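Local atomic coordinates of hypothetical Membrane Spanning Protein (Bacillus cereus, PDB entry 2FB5), a protein that probably catalyses the condensation of two ATP molecules into cyclic di-AMP, as a diadenylate cyclase required for efficient spore formation. Residues I16-K19 against Q20-I24; C45-E48 against D49-H52; F79-T82 against A83-L87; P129-P132 against L133-G136. All coordinates share one frame; numbering follows the deposited sequence.

Interaction 1: residues I16-K19 against Q20-I24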
ATOM      1  N   ILE A  16      13.232  -9.548  -5.181  1.00 26.58           N
ATOM      2  CA  ILE A  16      14.652  -9.216  -5.280  1.00 26.47           C
ATOM      3  C   ILE A  16      15.489 -10.465  -5.560  1.00 26.34           C
ATOM      4  O   ILE A  16      16.324 -10.459  -6.460  1.00 26.11           O
ATOM      5  CB  ILE A  16      15.145  -8.494  -4.001  1.00 26.61           C
ATOM      6  CG1 ILE A  16      14.629  -7.055  -3.964  1.00 25.77           C
ATOM      7  CG2 ILE A  16      16.684  -8.542  -3.878  1.00 26.81           C
ATOM      8  CD1 ILE A  16      14.854  -6.347  -2.596  1.00 27.44           C
ATOM      9  N   GLN A  17      15.267 -11.528  -4.798  1.00 25.96           N
ATOM     10  CA  GLN A  17      15.960 -12.805  -5.035  1.00 26.66           C
ATOM     11  C   GLN A  17      15.724 -13.367  -6.432  1.00 26.13           C
ATOM     12  O   GLN A  17      16.639 -13.909  -7.047  1.00 27.13           O
ATOM     13  CB  GLN A  17      15.530 -13.840  -4.012  1.00 27.06           C
ATOM     14  CG  GLN A  17      16.065 -13.589  -2.612  1.00 29.79           C
ATOM     15  CD  GLN A  17      15.375 -14.497  -1.614  1.00 34.43           C
ATOM     16  OE1 GLN A  17      15.453 -15.721  -1.722  1.00 37.41           O
ATOM     17  NE2 GLN A  17      14.650 -13.908  -0.672  1.00 36.76           N
ATOM     18  N   THR A  18      14.490 -13.262  -6.920  1.00 25.48           N
ATOM     19  CA  THR A  18      14.167 -13.715  -8.271  1.00 24.75           C
ATOM     20  C   THR A  18      14.963 -12.918  -9.320  1.00 24.93           C
ATOM     21  O   THR A  18      15.584 -13.504 -10.212  1.00 24.23           O
ATOM     22  CB  THR A  18      12.660 -13.625  -8.538  1.00 25.07           C
ATOM     23  OG1 THR A  18      11.961 -14.318  -7.500  1.00 23.47           O
ATOM     24  CG2 THR A  18      12.315 -14.257  -9.887  1.00 24.86           C
ATOM     25  N   LYS A  19      14.980 -11.594  -9.177  1.00 24.98           N
ATOM     26  CA  LYS A  19      15.722 -10.720 -10.088  1.00 26.09           C
ATOM     27  C   LYS A  19      17.209 -11.047 -10.063  1.00 26.77           C
ATOM     28  O   LYS A  19      17.857 -11.070 -11.111  1.00 27.29           O
ATOM     29  CB  LYS A  19      15.527  -9.246  -9.727  1.00 26.21           C
ATOM     30  CG  LYS A  19      14.138  -8.674 -10.016  1.00 26.66           C
ATOM     31  CD  LYS A  19      14.138  -7.228  -9.545  1.00 30.41           C
ATOM     32  CE  LYS A  19      12.848  -6.527  -9.807  1.00 35.03           C
ATOM     33  NZ  LYS A  19      12.921  -5.126  -9.285  1.00 36.62           N
ATOM     34  N   GLN A  20      17.737 -11.309  -8.872  1.00 26.59           N
ATOM     35  CA  GLN A  20      19.149 -11.658  -8.718  1.00 27.71           C
ATOM     36  C   GLN A  20      19.509 -12.982  -9.405  1.00 27.12           C
ATOM     37  O   GLN A  20      20.572 -13.087 -10.010  1.00 27.46           O
ATOM     38  CB  GLN A  20      19.555 -11.691  -7.245  1.00 27.81           C
ATOM     39  CG  GLN A  20      19.578 -10.308  -6.555  1.00 28.64           C
ATOM     40  CD  GLN A  20      19.929 -10.398  -5.070  1.00 30.10           C
ATOM     41  OE1 GLN A  20      19.658 -11.406  -4.413  1.00 34.34           O
ATOM     42  NE2 GLN A  20      20.523  -9.329  -4.532  1.00 32.16           N
ATOM     43  N   MET A  21      18.638 -13.982  -9.339  1.00 26.89           N
ATOM     44  CA  MET A  21      18.903 -15.220 -10.074  1.00 26.80           C
ATOM     45  C   MET A  21      18.833 -15.026 -11.580  1.00 25.97           C
ATOM     46  O   MET A  21      19.594 -15.647 -12.310  1.00 24.81           O
ATOM     47  CB  MET A  21      18.000 -16.384  -9.659  1.00 27.14           C
ATOM     48  CG  MET A  21      18.538 -17.748 -10.184  1.00 29.44           C
ATOM     49  SD  MET A  21      20.173 -18.210  -9.510  1.00 37.02           S
ATOM     50  CE  MET A  21      19.714 -17.978  -7.764  1.00 30.95           C
ATOM     51  N   ILE A  22      17.913 -14.179 -12.037  1.00 25.93           N
ATOM     52  CA  ILE A  22      17.826 -13.852 -13.456  1.00 26.10           C
ATOM     53  C   ILE A  22      19.128 -13.179 -13.914  1.00 27.15           C
ATOM     54  O   ILE A  22      19.646 -13.512 -14.977  1.00 26.82           O
ATOM     55  CB  ILE A  22      16.593 -12.962 -13.784  1.00 25.77           C
ATOM     56  CG1 ILE A  22      15.289 -13.744 -13.539  1.00 24.86           C
ATOM     57  CG2 ILE A  22      16.674 -12.423 -15.230  1.00 25.53           C
ATOM     58  CD1 ILE A  22      13.977 -12.935 -13.713  1.00 25.57           C
ATOM     59  N   GLU A  23      19.660 -12.259 -13.103  1.00 28.02           N
ATOM     60  CA  GLU A  23      20.923 -11.585 -13.428  1.00 29.49           C
ATOM     61  C   GLU A  23      22.086 -12.563 -13.502  1.00 28.80           C
ATOM     62  O   GLU A  23      22.942 -12.440 -14.372  1.00 28.68           O
ATOM     63  CB  GLU A  23      21.260 -10.495 -12.411  1.00 29.74           C
ATOM     64  CG  GLU A  23      20.325  -9.313 -12.418  1.00 31.69           C
ATOM     65  CD  GLU A  23      20.689  -8.273 -11.367  1.00 33.41           C
ATOM     66  OE1 GLU A  23      21.233  -8.638 -10.289  1.00 38.74           O
ATOM     67  OE2 GLU A  23      20.422  -7.087 -11.622  1.00 38.99           O
ATOM     68  N   ILE A  24      22.114 -13.526 -12.586  1.00 28.43           N
ATOM     69  CA  ILE A  24      23.140 -14.569 -12.584  1.00 28.33           C
ATOM     70  C   ILE A  24      23.111 -15.394 -13.891  1.00 28.00           C
ATOM     71  O   ILE A  24      24.159 -15.651 -14.500  1.00 26.96           O
ATOM     72  CB  ILE A  24      22.998 -15.463 -11.337  1.00 28.48           C
ATOM     73  CG1 ILE A  24      23.389 -14.659 -10.081  1.00 28.34           C
ATOM     74  CG2 ILE A  24      23.848 -16.736 -11.468  1.00 29.48           C
ATOM     75  CD1 ILE A  24      23.083 -15.369  -8.767  1.00 28.96           C
TER

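Interaction 2: residues C45-E48 against D49-H52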
ATOM      1  N   CYS A  45      30.490 -27.490 -21.352  1.00 28.96           N
ATOM      2  CA  CYS A  45      30.762 -27.726 -19.943  1.00 31.26           C
ATOM      3  C   CYS A  45      29.956 -26.802 -19.019  1.00 31.79           C
ATOM      4  O   CYS A  45      29.894 -27.033 -17.816  1.00 32.39           O
ATOM      5  CB  CYS A  45      32.266 -27.606 -19.662  1.00 31.26           C
ATOM      6  SG  CYS A  45      32.872 -25.928 -19.756  1.00 35.55           S
ATOM      7  N   LYS A  46      29.330 -25.769 -19.580  1.00 32.62           N
ATOM      8  CA  LYS A  46      28.574 -24.795 -18.782  1.00 33.73           C
ATOM      9  C   LYS A  46      27.057 -24.985 -18.816  1.00 34.07           C
ATOM     10  O   LYS A  46      26.327 -24.268 -18.123  1.00 34.10           O
ATOM     11  CB  LYS A  46      28.903 -23.368 -19.229  1.00 34.35           C
ATOM     12  CG  LYS A  46      30.332 -22.943 -18.966  1.00 36.02           C
ATOM     13  CD  LYS A  46      30.630 -22.835 -17.476  1.00 39.56           C
ATOM     14  CE  LYS A  46      32.011 -22.237 -17.246  1.00 41.39           C
ATOM     15  NZ  LYS A  46      32.157 -20.956 -18.020  1.00 43.91           N
ATOM     16  N   MET A  47      26.589 -25.945 -19.612  1.00 34.15           N
ATOM     17  CA  MET A  47      25.151 -26.138 -19.831  1.00 34.44           C
ATOM     18  C   MET A  47      24.388 -26.590 -18.582  1.00 34.87           C
ATOM     19  O   MET A  47      23.288 -26.103 -18.321  1.00 35.00           O
ATOM     20  CB  MET A  47      24.906 -27.105 -20.986  1.00 34.36           C
ATOM     21  CG  MET A  47      25.282 -26.552 -22.357  1.00 33.70           C
ATOM     22  SD  MET A  47      24.332 -25.127 -22.942  1.00 30.74           S
ATOM     23  CE  MET A  47      25.457 -24.603 -24.229  1.00 33.14           C
ATOM     24  N   GLU A  48      24.971 -27.517 -17.825  1.00 35.23           N
ATOM     25  CA  GLU A  48      24.410 -27.969 -16.552  1.00 36.05           C
ATOM     26  C   GLU A  48      24.180 -26.771 -15.620  1.00 35.36           C
ATOM     27  O   GLU A  48      23.081 -26.601 -15.091  1.00 35.45           O
ATOM     28  CB  GLU A  48      25.339 -29.008 -15.908  1.00 36.63           C
ATOM     29  CG  GLU A  48      25.141 -29.257 -14.410  1.00 40.71           C
ATOM     30  CD  GLU A  48      26.427 -29.716 -13.715  1.00 46.04           C
ATOM     31  OE1 GLU A  48      27.509 -29.151 -14.018  1.00 48.67           O
ATOM     32  OE2 GLU A  48      26.359 -30.630 -12.856  1.00 47.96           O
ATOM     33  N   ASP A  49      25.210 -25.941 -15.453  1.00 34.57           N
ATOM     34  CA  ASP A  49      25.124 -24.715 -14.650  1.00 33.76           C
ATOM     35  C   ASP A  49      23.955 -23.818 -15.070  1.00 32.72           C
ATOM     36  O   ASP A  49      23.122 -23.455 -14.240  1.00 32.14           O
ATOM     37  CB  ASP A  49      26.437 -23.932 -14.724  1.00 33.90           C
ATOM     38  CG  ASP A  49      27.588 -24.635 -14.005  1.00 37.15           C
ATOM     39  OD1 ASP A  49      27.330 -25.578 -13.217  1.00 38.35           O
ATOM     40  OD2 ASP A  49      28.756 -24.236 -14.229  1.00 39.58           O
ATOM     41  N   ILE A  50      23.889 -23.457 -16.348  1.00 31.46           N
ATOM     42  CA  ILE A  50      22.815 -22.564 -16.806  1.00 30.93           C
ATOM     43  C   ILE A  50      21.426 -23.190 -16.634  1.00 30.40           C
ATOM     44  O   ILE A  50      20.488 -22.504 -16.229  1.00 29.85           O
ATOM     45  CB  ILE A  50      23.059 -21.981 -18.234  1.00 31.24           C
ATOM     46  CG1 ILE A  50      21.966 -20.974 -18.617  1.00 30.06           C
ATOM     47  CG2 ILE A  50      23.146 -23.069 -19.280  1.00 32.69           C
ATOM     48  CD1 ILE A  50      21.965 -19.723 -17.757  1.00 32.12           C
ATOM     49  N   HIS A  51      21.304 -24.492 -16.891  1.00 30.02           N
ATOM     50  CA  HIS A  51      20.048 -25.199 -16.628  1.00 29.98           C
ATOM     51  C   HIS A  51      19.613 -25.061 -15.162  1.00 29.36           C
ATOM     52  O   HIS A  51      18.460 -24.736 -14.887  1.00 28.81           O
ATOM     53  CB  HIS A  51      20.129 -26.670 -17.075  1.00 30.48           C
ATOM     54  CG  HIS A  51      19.986 -26.847 -18.561  1.00 33.90           C
ATOM     55  ND1 HIS A  51      18.787 -26.656 -19.219  1.00 36.62           N
ATOM     56  CD2 HIS A  51      20.889 -27.175 -19.517  1.00 36.94           C
ATOM     57  CE1 HIS A  51      18.955 -26.867 -20.514  1.00 38.68           C
ATOM     58  NE2 HIS A  51      20.223 -27.180 -20.723  1.00 38.65           N
ATOM     59  N   HIS A  52      20.546 -25.281 -14.236  1.00 28.78           N
ATOM     60  CA  HIS A  52      20.297 -25.117 -12.805  1.00 29.14           C
ATOM     61  C   HIS A  52      19.850 -23.689 -12.458  1.00 28.19           C
ATOM     62  O   HIS A  52      18.897 -23.498 -11.697  1.00 28.05           O
ATOM     63  CB  HIS A  52      21.557 -25.498 -12.006  1.00 29.99           C
ATOM     64  CG  HIS A  52      21.391 -25.418 -10.514  1.00 34.36           C
ATOM     65  ND1 HIS A  52      20.509 -26.217  -9.814  1.00 38.49           N
ATOM     66  CD2 HIS A  52      22.017 -24.649  -9.586  1.00 37.66           C
ATOM     67  CE1 HIS A  52      20.597 -25.944  -8.522  1.00 38.73           C
ATOM     68  NE2 HIS A  52      21.504 -24.997  -8.356  1.00 38.89           N
TER
HETATM   69  O   HOH W   1      27.942 -26.912 -16.058  1.00 39.88           O

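Interaction 3: residues F79-T82 against A83-L87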
ATOM      1  N   PHE A  79       2.310 -24.823   4.448  1.00 25.26           N
ATOM      2  CA  PHE A  79       1.657 -26.130   4.572  1.00 24.72           C
ATOM      3  C   PHE A  79       1.083 -26.593   3.229  1.00 24.43           C
ATOM      4  O   PHE A  79       1.200 -27.764   2.859  1.00 24.11           O
ATOM      5  CB  PHE A  79       0.512 -26.034   5.586  1.00 25.44           C
ATOM      6  CG  PHE A  79       0.944 -26.037   7.031  1.00 27.65           C
ATOM      7  CD1 PHE A  79       2.294 -26.029   7.398  1.00 29.38           C
ATOM      8  CD2 PHE A  79      -0.029 -26.048   8.039  1.00 30.91           C
ATOM      9  CE1 PHE A  79       2.681 -26.032   8.749  1.00 30.09           C
ATOM     10  CE2 PHE A  79       0.322 -26.072   9.396  1.00 30.60           C
ATOM     11  CZ  PHE A  79       1.696 -26.060   9.759  1.00 31.28           C
ATOM     12  N   ILE A  80       0.430 -25.671   2.525  1.00 23.45           N
ATOM     13  CA  ILE A  80      -0.112 -25.947   1.191  1.00 23.53           C
ATOM     14  C   ILE A  80       1.041 -26.321   0.238  1.00 24.53           C
ATOM     15  O   ILE A  80       0.954 -27.323  -0.460  1.00 24.88           O
ATOM     16  CB  ILE A  80      -0.933 -24.744   0.655  1.00 23.34           C
ATOM     17  CG1 ILE A  80      -2.134 -24.466   1.576  1.00 22.35           C
ATOM     18  CG2 ILE A  80      -1.402 -24.997  -0.789  1.00 22.69           C
ATOM     19  CD1 ILE A  80      -2.933 -23.156   1.249  1.00 23.03           C
ATOM     20  N   THR A  81       2.119 -25.536   0.249  1.00 24.62           N
ATOM     21  CA  THR A  81       3.299 -25.796  -0.593  1.00 25.47           C
ATOM     22  C   THR A  81       3.906 -27.178  -0.294  1.00 25.41           C
ATOM     23  O   THR A  81       4.197 -27.950  -1.205  1.00 25.77           O
ATOM     24  CB  THR A  81       4.364 -24.674  -0.408  1.00 25.46           C
ATOM     25  OG1 THR A  81       3.818 -23.421  -0.843  1.00 26.90           O
ATOM     26  CG2 THR A  81       5.625 -24.957  -1.219  1.00 26.98           C
ATOM     27  N   THR A  82       4.075 -27.498   0.985  1.00 25.44           N
ATOM     28  CA  THR A  82       4.568 -28.823   1.374  1.00 25.45           C
ATOM     29  C   THR A  82       3.687 -29.954   0.826  1.00 25.51           C
ATOM     30  O   THR A  82       4.186 -30.911   0.223  1.00 24.84           O
ATOM     31  CB  THR A  82       4.683 -28.939   2.897  1.00 25.49           C
ATOM     32  OG1 THR A  82       5.622 -27.966   3.362  1.00 25.29           O
ATOM     33  CG2 THR A  82       5.139 -30.327   3.307  1.00 25.42           C
ATOM     34  N   ALA A  83       2.376 -29.831   1.019  1.00 25.45           N
ATOM     35  CA  ALA A  83       1.443 -30.841   0.529  1.00 25.82           C
ATOM     36  C   ALA A  83       1.569 -30.997  -0.992  1.00 26.18           C
ATOM     37  O   ALA A  83       1.650 -32.117  -1.500  1.00 26.26           O
ATOM     38  CB  ALA A  83       0.009 -30.498   0.931  1.00 24.84           C
ATOM     39  N   ILE A  84       1.598 -29.869  -1.701  1.00 26.85           N
ATOM     40  CA  ILE A  84       1.719 -29.852  -3.158  1.00 27.70           C
ATOM     41  C   ILE A  84       2.992 -30.534  -3.660  1.00 27.65           C
ATOM     42  O   ILE A  84       2.945 -31.278  -4.634  1.00 27.72           O
ATOM     43  CB  ILE A  84       1.658 -28.400  -3.708  1.00 28.37           C
ATOM     44  CG1 ILE A  84       0.226 -27.830  -3.603  1.00 28.53           C
ATOM     45  CG2 ILE A  84       2.170 -28.331  -5.139  1.00 28.90           C
ATOM     46  CD1 ILE A  84      -0.809 -28.556  -4.397  1.00 31.46           C
ATOM     47  N   GLN A  85       4.113 -30.260  -2.997  1.00 28.00           N
ATOM     48  CA  GLN A  85       5.395 -30.893  -3.314  1.00 28.92           C
ATOM     49  C   GLN A  85       5.291 -32.404  -3.176  1.00 28.47           C
ATOM     50  O   GLN A  85       5.757 -33.141  -4.043  1.00 29.08           O
ATOM     51  CB  GLN A  85       6.506 -30.365  -2.395  1.00 28.38           C
ATOM     52  CG  GLN A  85       6.945 -28.917  -2.663  1.00 30.60           C
ATOM     53  CD  GLN A  85       7.847 -28.337  -1.556  1.00 31.43           C
ATOM     54  OE1 GLN A  85       7.921 -28.863  -0.441  1.00 36.29           O
ATOM     55  NE2 GLN A  85       8.522 -27.241  -1.865  1.00 36.18           N
ATOM     56  N   HIS A  86       4.676 -32.861  -2.085  1.00 27.88           N
ATOM     57  CA  HIS A  86       4.531 -34.284  -1.806  1.00 27.22           C
ATOM     58  C   HIS A  86       3.612 -34.984  -2.787  1.00 26.74           C
ATOM     59  O   HIS A  86       3.920 -36.077  -3.269  1.00 26.10           O
ATOM     60  CB  HIS A  86       4.029 -34.487  -0.377  1.00 27.95           C
ATOM     61  CG  HIS A  86       5.062 -34.203   0.665  1.00 30.55           C
ATOM     62  ND1 HIS A  86       4.758 -34.087   2.004  1.00 33.56           N
ATOM     63  CD2 HIS A  86       6.398 -34.005   0.566  1.00 32.75           C
ATOM     64  CE1 HIS A  86       5.863 -33.845   2.687  1.00 33.14           C
ATOM     65  NE2 HIS A  86       6.872 -33.786   1.837  1.00 33.98           N
ATOM     66  N   LEU A  87       2.485 -34.338  -3.090  1.00 25.85           N
ATOM     67  CA  LEU A  87       1.544 -34.848  -4.076  1.00 25.89           C
ATOM     68  C   LEU A  87       2.169 -34.906  -5.469  1.00 26.17           C
ATOM     69  O   LEU A  87       1.972 -35.879  -6.201  1.00 26.24           O
ATOM     70  CB  LEU A  87       0.263 -33.999  -4.090  1.00 25.37           C
ATOM     71  CG  LEU A  87      -0.552 -34.077  -2.785  1.00 25.62           C
ATOM     72  CD1 LEU A  87      -1.475 -32.868  -2.613  1.00 25.72           C
ATOM     73  CD2 LEU A  87      -1.338 -35.372  -2.724  1.00 25.25           C
TER
HETATM   74  O   HOH W   2       8.472 -28.761   2.982  1.00 49.78           O

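Interaction 4: residues P129-P132 against L133-G136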
ATOM      1  N   PRO A 129      -4.946 -41.413  -3.931  1.00 26.78           N
ATOM      2  CA  PRO A 129      -5.773 -41.984  -5.004  1.00 27.23           C
ATOM      3  C   PRO A 129      -6.651 -43.139  -4.536  1.00 27.44           C
ATOM      4  O   PRO A 129      -6.225 -43.967  -3.721  1.00 27.81           O
ATOM      5  CB  PRO A 129      -4.748 -42.471  -6.044  1.00 27.26           C
ATOM      6  CG  PRO A 129      -3.480 -41.769  -5.715  1.00 28.24           C
ATOM      7  CD  PRO A 129      -3.505 -41.524  -4.222  1.00 26.80           C
ATOM      8  N   GLY A 130      -7.883 -43.151  -5.020  1.00 27.66           N
ATOM      9  CA  GLY A 130      -8.833 -44.200  -4.685  1.00 28.32           C
ATOM     10  C   GLY A 130      -9.730 -43.920  -3.484  1.00 28.61           C
ATOM     11  O   GLY A 130     -10.754 -44.585  -3.334  1.00 28.70           O
ATOM     12  N   ASN A 131      -9.354 -42.962  -2.628  1.00 27.98           N
ATOM     13  CA  ASN A 131     -10.112 -42.705  -1.390  1.00 28.28           C
ATOM     14  C   ASN A 131     -11.412 -41.924  -1.640  1.00 28.54           C
ATOM     15  O   ASN A 131     -11.553 -41.295  -2.671  1.00 29.63           O
ATOM     16  CB  ASN A 131      -9.226 -42.059  -0.294  1.00 27.97           C
ATOM     17  CG  ASN A 131      -9.308 -40.531  -0.272  1.00 28.15           C
ATOM     18  OD1 ASN A 131      -8.567 -39.847  -0.962  1.00 30.26           O
ATOM     19  ND2 ASN A 131     -10.208 -40.000   0.538  1.00 25.10           N
ATOM     20  N   PRO A 132     -12.373 -41.971  -0.696  1.00 28.52           N
ATOM     21  CA  PRO A 132     -13.653 -41.300  -0.881  1.00 28.32           C
ATOM     22  C   PRO A 132     -13.608 -39.786  -1.183  1.00 28.48           C
ATOM     23  O   PRO A 132     -14.552 -39.269  -1.764  1.00 28.07           O
ATOM     24  CB  PRO A 132     -14.377 -41.562   0.444  1.00 28.47           C
ATOM     25  CG  PRO A 132     -13.775 -42.800   0.959  1.00 28.69           C
ATOM     26  CD  PRO A 132     -12.325 -42.691   0.591  1.00 28.60           C
ATOM     27  N   LEU A 133     -12.533 -39.083  -0.825  1.00 27.67           N
ATOM     28  CA  LEU A 133     -12.537 -37.610  -0.967  1.00 27.37           C
ATOM     29  C   LEU A 133     -11.642 -37.040  -2.075  1.00 27.76           C
ATOM     30  O   LEU A 133     -11.551 -35.811  -2.256  1.00 27.70           O
ATOM     31  CB  LEU A 133     -12.229 -36.930   0.383  1.00 26.48           C
ATOM     32  CG  LEU A 133     -13.251 -37.076   1.516  1.00 25.93           C
ATOM     33  CD1 LEU A 133     -12.731 -36.426   2.805  1.00 23.83           C
ATOM     34  CD2 LEU A 133     -14.611 -36.482   1.136  1.00 23.81           C
ATOM     35  N   HIS A 134     -11.003 -37.928  -2.832  1.00 28.26           N
ATOM     36  CA  HIS A 134      -9.982 -37.521  -3.781  1.00 29.04           C
ATOM     37  C   HIS A 134     -10.567 -36.876  -5.044  1.00 29.34           C
ATOM     38  O   HIS A 134      -9.915 -36.050  -5.654  1.00 29.49           O
ATOM     39  CB  HIS A 134      -9.070 -38.700  -4.137  1.00 29.18           C
ATOM     40  CG  HIS A 134      -9.649 -39.616  -5.170  1.00 32.32           C
ATOM     41  ND1 HIS A 134      -9.316 -39.535  -6.506  1.00 35.26           N
ATOM     42  CD2 HIS A 134     -10.581 -40.595  -5.074  1.00 33.44           C
ATOM     43  CE1 HIS A 134     -10.002 -40.439  -7.183  1.00 35.94           C
ATOM     44  NE2 HIS A 134     -10.781 -41.093  -6.338  1.00 35.67           N
ATOM     45  N   ASP A 135     -11.789 -37.242  -5.417  1.00 29.93           N
ATOM     46  CA  ASP A 135     -12.365 -36.810  -6.697  1.00 30.87           C
ATOM     47  C   ASP A 135     -13.120 -35.477  -6.560  1.00 30.57           C
ATOM     48  O   ASP A 135     -14.299 -35.452  -6.221  1.00 32.19           O
ATOM     49  CB  ASP A 135     -13.265 -37.929  -7.258  1.00 31.26           C
ATOM     50  CG  ASP A 135     -13.847 -37.609  -8.638  1.00 33.43           C
ATOM     51  OD1 ASP A 135     -13.231 -36.840  -9.398  1.00 35.66           O
ATOM     52  OD2 ASP A 135     -14.934 -38.145  -8.963  1.00 35.55           O
ATOM     53  N   GLY A 136     -12.442 -34.372  -6.847  1.00 29.44           N
ATOM     54  CA  GLY A 136     -13.041 -33.042  -6.729  1.00 27.06           C
ATOM     55  C   GLY A 136     -12.074 -32.095  -6.041  1.00 25.91           C
ATOM     56  O   GLY A 136     -10.935 -32.463  -5.790  1.00 25.76           O
TER
HETATM   57  O   HOH W   3     -14.312 -38.167  -4.123  1.00 37.76           O

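Interaction 1: residues I16-K19 against Q20-I24
Q20 lies against I16 one helical turn back, and its side chain runs along that of I16 in the same direction. CG of Q20 sits anti to its own carbonyl carbon (chi1 -69°), and this turns the chain back toward the preceding turn. CB lies near the carbonyl oxygens of I16 and Q17. CG of Q20 comes closer, 3.3 Å from I16 O. CD of Q20 then rests 3.9 Å from the methyl CG2 of I16. At the tip the amide straddles two neighbours. NE2 of Q20 stays 4.0 Å from I16 CG2, while OE1 of Q20 lies over the backbone at 4.0 Å from Q17 CA.

The segment belongs to the long helix 4-35 of the N-terminal CdaS region, and the backbone follows the regular alpha-helical pattern. Q20 N donates to I16 O at 2.9 Å and M21 N to Q17 O at 3.0 Å. I22 N and E23 N bond in the same way to T18 O and K19 O. Two further side chains copy the approach of Q20: CG1 of I22 packs 3.3 Å from T18 O, and CG of E23 packs 3.3 Å from K19 O.

The faces of the helix differ. M21 turns to helix 47-70 and packs on N56, V57 and L60. T18 also touches L60, while its OG1 bonds to L14 O. I16 meets S2 of the second subunit.

Interaction 2: residues C45-E48 against D49-H52
M47 to H52 form the opening of helix 47-70, entered from a short 3-10 segment at C45 and K46. The first backbone bond is nearly straight: I50 N donates to K46 O at 3.1 Å, with an N-H...O angle of 167°. H52 N follows, bonding to E48 O at 3.0 Å. The early turn is also bridged by one water. It donates to C45 O at 2.6 Å and to E48 OE1 at 3.1 Å, and it accepts from D49 N at 3.0 Å. This amide near the helix start is therefore satisfied by solvent.

On the inner side, I50 packs on A25 and L29 of helix 4-35. Its CG2 also lies 4.4 Å from M47 SD, and M47 in turn reaches M32. K46 bends its chain, and CD passes 4.0 Å from D49 OD2, although NZ makes no close pair with that carboxylate. NZ has a long, weak ion pair with E28.

The carboxylate planes of E48 and D49 are nearly parallel, 5° apart, but offset, with E48 OE1 and D49 OD1 separated by 3.7 Å. Two like charges so close should repel. The amino end of the helix, and the water that donates to E48 OE1, probably offset part of that cost.

Interaction 3: residues F79-T82 against A83-L87
T82 and H86 pack side by side on helix 77-90, an early helix of the DisA-type nucleotide-binding domain that lies against its central sheet. Four backbone donors are satisfied within the helix. A83 N bonds to F79 O, I84 N to I80 O at 2.9 Å, Q85 N to T81 O at 2.9 Å, and H86 N to T82 O at 3.1 Å.

Both threonine hydroxyls turn back along the helix. T81 OG1 donates to S77 O, and T82 OG1 donates to S78 O. T82 OG1 also accepts from a water at 3.0 Å. The same water gives a second, weak bond to Q85 OE1 at 3.5 Å. The other end of the Q85 amide, NE2, lies 3.7 Å from the methyl CG2 of T81. ND1 of H86 is held by E124 of helix 120-126.

The apolar face is turned to the sheet: I80 meets L183, and I84 meets I96 and V185. A83 packs on A120 and L123 of helix 120-126.

The H86 ring leans back over the preceding turn, with CG anti to its carbonyl carbon (chi1 -73°). T82 O lies over one face toward the rim, and T82 CG2 is 3.6 Å from H86 CE1.

Interaction 4: residues P129-P132 against L133-G136
H134 folds back over G130 and N131 in a type I beta turn that runs from N131 to H134. The turn lies in the loop between helix 120-126 and strand 137-141. D135 and G136 begin the DGA sequence motif of the DisA family, which in relatives forms part of the nucleotide site.

The tight part is on the H134 side. Its CG takes the crowded position between backbone N and carbonyl carbon (chi1 81°), which swings the ring over the chain before the turn. G130 N sits over the centre of one face, 3.7 Å above the ring plane. CB of D135 covers the opposite face at 4.1 Å. The ring is thus sandwiched between backbone and a neighbouring side chain. The amide end of N131 lies beside L133 N, but which way round it is set is doubtful. The turn bond, H134 N to N131 O at 3.4 Å, is weak, and the place of that oxygen is unsure. G130 has a positive phi of 92°, a conformation that suits glycine.

The other side is looser and lies at the surface. P132 and L133 take the second and third positions of the turn, and L133 CD2 lies 4.0 Å from P132 O. A water links the turn to the residue after it, donating to P132 O at 2.6 Å and accepting from D135 N at 3.0 Å.

How the interactions relate
The four contacts follow one another along the chain without overlap. Interactions 1 and 2 lie on helices 4-35 and 47-70 of the N-terminal CdaS region. These two helices pack on each other, and the contact centres are 16 Å apart. Interactions 3 and 4 belong to the DisA-type nucleotide-binding domain, with centres 17 Å apart. Interaction 3 is on helix 77-90, the next helix after 47-70. It packs on the mixed sheet and on helix 120-126, and the loop of interaction 4 leads from that helix into strand 137-141. Interactions 1 and 4 are 40 Å apart between centres, on opposite sides of the chain's centre. The helical pair is therefore well separated from the DGA loop.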